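Local coordinates for class D beta-lactamase (Fusobacterium nucleatum subsp. polymorphum, PDB 4IED), which probably hydrolyses the ring of beta-lactam antibiotics to substituted beta-amino acids, as class D beta-lactamases do, at residues K238-E241 with I242-Y246. Sequence-based numbering, arbitrary orientation. Where two conformers were deposited one is given.
Sequences KREE and IVREY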
ATOM      1  N   LYS A 238      -3.071 -14.682   3.840  1.00  7.35           N
ATOM      2  CA  LYS A 238      -2.687 -14.497   5.243  0.50  7.67           C
ATOM      3  C   LYS A 238      -2.400 -13.033   5.577  1.00  7.01           C
ATOM      4  O   LYS A 238      -2.505 -12.668   6.740  1.00  7.01           O
ATOM      5  CB  LYS A 238      -1.421 -15.321   5.590  0.50  8.62           C
ATOM      6  CG  LYS A 238      -1.512 -16.870   5.459  0.50  9.96           C
ATOM      7  CD  LYS A 238      -1.732 -17.655   6.714  0.50 11.19           C
ATOM      8  CE  LYS A 238      -1.594 -19.193   6.508  0.50 12.36           C
ATOM      9  NZ  LYS A 238      -2.278 -19.982   7.605  0.50 13.48           N
ATOM     10  N   ARG A 239      -1.950 -12.243   4.618  1.00  6.39           N
ATOM     11  CA  ARG A 239      -1.659 -10.780   4.885  1.00  6.07           C
ATOM     12  C   ARG A 239      -2.874 -10.132   5.497  1.00  5.92           C
ATOM     13  O   ARG A 239      -2.801  -9.586   6.618  1.00  5.94           O
ATOM     14  CB  ARG A 239      -1.283 -10.097   3.633  1.00  5.72           C
ATOM     15  CG  ARG A 239      -0.131 -10.735   2.838  1.00  5.73           C
ATOM     16  CD  ARG A 239       0.030 -10.071   1.511  1.00  5.56           C
ATOM     17  NE  ARG A 239      -1.120 -10.398   0.631  1.00  5.57           N
ATOM     18  CZ  ARG A 239      -1.255 -10.100  -0.658  1.00  5.52           C
ATOM     19  NH1 ARG A 239      -0.252  -9.490  -1.296  1.00  5.46           N
ATOM     20  NH2 ARG A 239      -2.316 -10.488  -1.310  1.00  5.60           N
ATOM     21  N   GLU A 240      -4.026 -10.192   4.766  1.00  5.79           N
ATOM     22  CA  GLU A 240      -5.265  -9.548   5.229  1.00  5.88           C
ATOM     23  C   GLU A 240      -5.880 -10.378   6.383  1.00  6.26           C
ATOM     24  O   GLU A 240      -6.463  -9.763   7.283  1.00  5.94           O
ATOM     25  CB  GLU A 240      -6.187  -9.466   4.082  1.00  6.00           C
ATOM     26  CG  GLU A 240      -7.505  -8.802   4.515  1.00  6.26           C
ATOM     27  CD  GLU A 240      -8.306  -8.277   3.336  1.00  6.60           C
ATOM     28  OE1 GLU A 240      -9.450  -7.749   3.592  1.00  6.89           O
ATOM     29  OE2 GLU A 240      -7.940  -8.315   2.167  1.00  6.87           O
ATOM     30  N   GLU A 241      -5.724 -11.711   6.440  1.00  6.71           N
ATOM     31  CA  GLU A 241      -6.265 -12.496   7.540  1.00  7.41           C
ATOM     32  C   GLU A 241      -5.685 -12.010   8.851  1.00  6.95           C
ATOM     33  O   GLU A 241      -6.419 -11.803   9.834  1.00  6.75           O
ATOM     34  CB  GLU A 241      -5.950 -13.976   7.340  1.00  8.78           C
ATOM     35  CG  GLU A 241      -6.841 -14.637   6.301  1.00 10.39           C
ATOM     36  CD  GLU A 241      -6.456 -16.083   6.025  1.00 12.66           C
ATOM     37  OE1 GLU A 241      -5.562 -16.636   6.838  1.00 15.40           O
ATOM     38  OE2 GLU A 241      -7.049 -16.690   5.052  1.00 14.55           O
ATOM     39  N   ILE A 242      -4.367 -11.812   8.941  1.00  6.59           N
ATOM     40  CA  ILE A 242      -3.767 -11.446  10.207  1.00  6.64           C
ATOM     41  C   ILE A 242      -4.218 -10.045  10.633  1.00  6.42           C
ATOM     42  O   ILE A 242      -4.550  -9.787  11.798  1.00  6.61           O
ATOM     43  CB  ILE A 242      -2.195 -11.508  10.143  1.00  6.75           C
ATOM     44  CG1 ILE A 242      -1.798 -12.976  10.037  1.00  7.12           C
ATOM     45  CG2 ILE A 242      -1.560 -10.748  11.304  1.00  6.82           C
ATOM     46  CD1 ILE A 242      -0.381 -13.186   9.583  1.00  7.36           C
ATOM     47  N   VAL A 243      -4.217  -9.140   9.648  1.00  6.07           N
ATOM     48  CA  VAL A 243      -4.733  -7.796   9.956  1.00  5.91           C
ATOM     49  C   VAL A 243      -6.162  -7.792  10.464  1.00  6.08           C
ATOM     50  O   VAL A 243      -6.451  -7.183  11.541  1.00  6.22           O
ATOM     51  CB  VAL A 243      -4.560  -6.871   8.739  1.00  5.57           C
ATOM     52  CG1 VAL A 243      -5.191  -5.491   9.025  1.00  5.48           C
ATOM     53  CG2 VAL A 243      -3.086  -6.698   8.430  1.00  5.47           C
ATOM     54  N   ARG A 244      -7.038  -8.544   9.804  1.00  6.14           N
ATOM     55  CA  ARG A 244      -8.445  -8.597  10.298  1.00  6.37           C
ATOM     56  C   ARG A 244      -8.524  -9.263  11.628  1.00  6.81           C
ATOM     57  O   ARG A 244      -9.337  -8.901  12.469  1.00  6.97           O
ATOM     58  CB  ARG A 244      -9.297  -9.293   9.223  1.00  6.41           C
ATOM     59  CG  ARG A 244      -9.610  -8.480   8.018  1.00  6.14           C
ATOM     60  CD  ARG A 244     -10.427  -9.195   6.952  1.00  6.24           C
ATOM     61  NE  ARG A 244     -10.879  -8.293   5.921  1.00  6.05           N
ATOM     62  CZ  ARG A 244     -12.024  -7.636   5.984  1.00  6.17           C
ATOM     63  NH1 ARG A 244     -12.826  -7.706   7.021  1.00  6.44           N
ATOM     64  NH2 ARG A 244     -12.329  -6.822   4.968  1.00  6.03           N
ATOM     65  N   GLU A 245      -7.694 -10.280  11.921  1.00  7.22           N
ATOM     66  CA  GLU A 245      -7.798 -10.981  13.205  0.50  7.95           C
ATOM     67  C   GLU A 245      -7.428  -9.992  14.317  1.00  7.86           C
ATOM     68  O   GLU A 245      -8.069  -9.945  15.364  1.00  7.99           O
ATOM     69  CB  GLU A 245      -6.918 -12.256  13.204  0.50  8.69           C
ATOM     70  CG  GLU A 245      -7.566 -13.402  12.413  0.50  9.52           C
ATOM     71  CD  GLU A 245      -6.864 -14.749  12.411  0.50 10.40           C
ATOM     72  OE1 GLU A 245      -6.313 -15.136  13.467  0.50 11.66           O
ATOM     73  OE2 GLU A 245      -7.001 -15.442  11.318  0.50 11.18           O
ATOM     74  N   TYR A 246      -6.382  -9.188  14.134  1.00  7.45           N
ATOM     75  CA  TYR A 246      -6.023  -8.213  15.148  1.00  7.45           C
ATOM     76  C   TYR A 246      -7.152  -7.202  15.330  1.00  7.36           C
ATOM     77  O   TYR A 246      -7.531  -6.872  16.484  1.00  7.53           O
ATOM     78  CB  TYR A 246      -4.728  -7.454  14.730  1.00  7.31           C
ATOM     79  CG  TYR A 246      -4.419  -6.269  15.632  1.00  7.33           C
ATOM     80  CD1 TYR A 246      -3.838  -6.488  16.840  1.00  7.88           C
ATOM     81  CD2 TYR A 246      -4.734  -4.979  15.276  1.00  7.22           C
ATOM     82  CE1 TYR A 246      -3.574  -5.485  17.775  1.00  8.07           C
ATOM     83  CE2 TYR A 246      -4.516  -3.935  16.211  1.00  7.41           C
ATOM     84  CZ  TYR A 246      -3.918  -4.194  17.414  1.00  7.78           C
ATOM     85  OH  TYR A 246      -3.618  -3.186  18.334  1.00  8.43           O
TER
HETATM   86  O   HOH W   1     -11.008  -6.086   2.404  1.00  7.56           O
HETATM   87  O   HOH W   2      -6.280 -16.926   9.171  1.00 29.84           O
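Glu240 and Arg244, one helical turn apart, form an i to i+4 salt bridge. Arg244 NE donates to Glu240 OE1 at 2.8 Å. The bond is nearly straight (171°) and comes to OE1 from its anti side, somewhat out of the carboxylate plane. NH2 adds a weak second bond to the same oxygen. The carboxylate and guanidinium planes are 21° apart, nearly coplanar. With chi1 at 180° Glu240 points CG away from its own N, and the straight chain brings CG beside Arg244 CD. A water at the guanidinium edge, in its plane, bridges the pair: it donates to Glu240 OE1 (2.6 Å) and accepts from Arg244 NH2. Arg244 NH1 makes a second salt bridge, to Glu186 of edge strand 184-187. A second water joins the like-charged Glu241 and Glu245, donating to Glu241 OE1 (2.5 Å) and Glu245 OE2 (2.7 Å). Glu245 also forms salt bridges with Lys25 and Arg24, which would offset any repulsion between the carboxylates. Helical backbone bonds hold the same turn, including Arg244 N to Glu240 O (2.9 Å). Ile242 CG1 and Val243 CG2 pack against the carbonyl oxygens of Lys238 and Arg239. This C-terminal helix lies on the antiparallel sheet: Val243 meets Phe211, Phe224 and Ile226, while Ile242 touches Ile226 and Ile21 of helix 16-25.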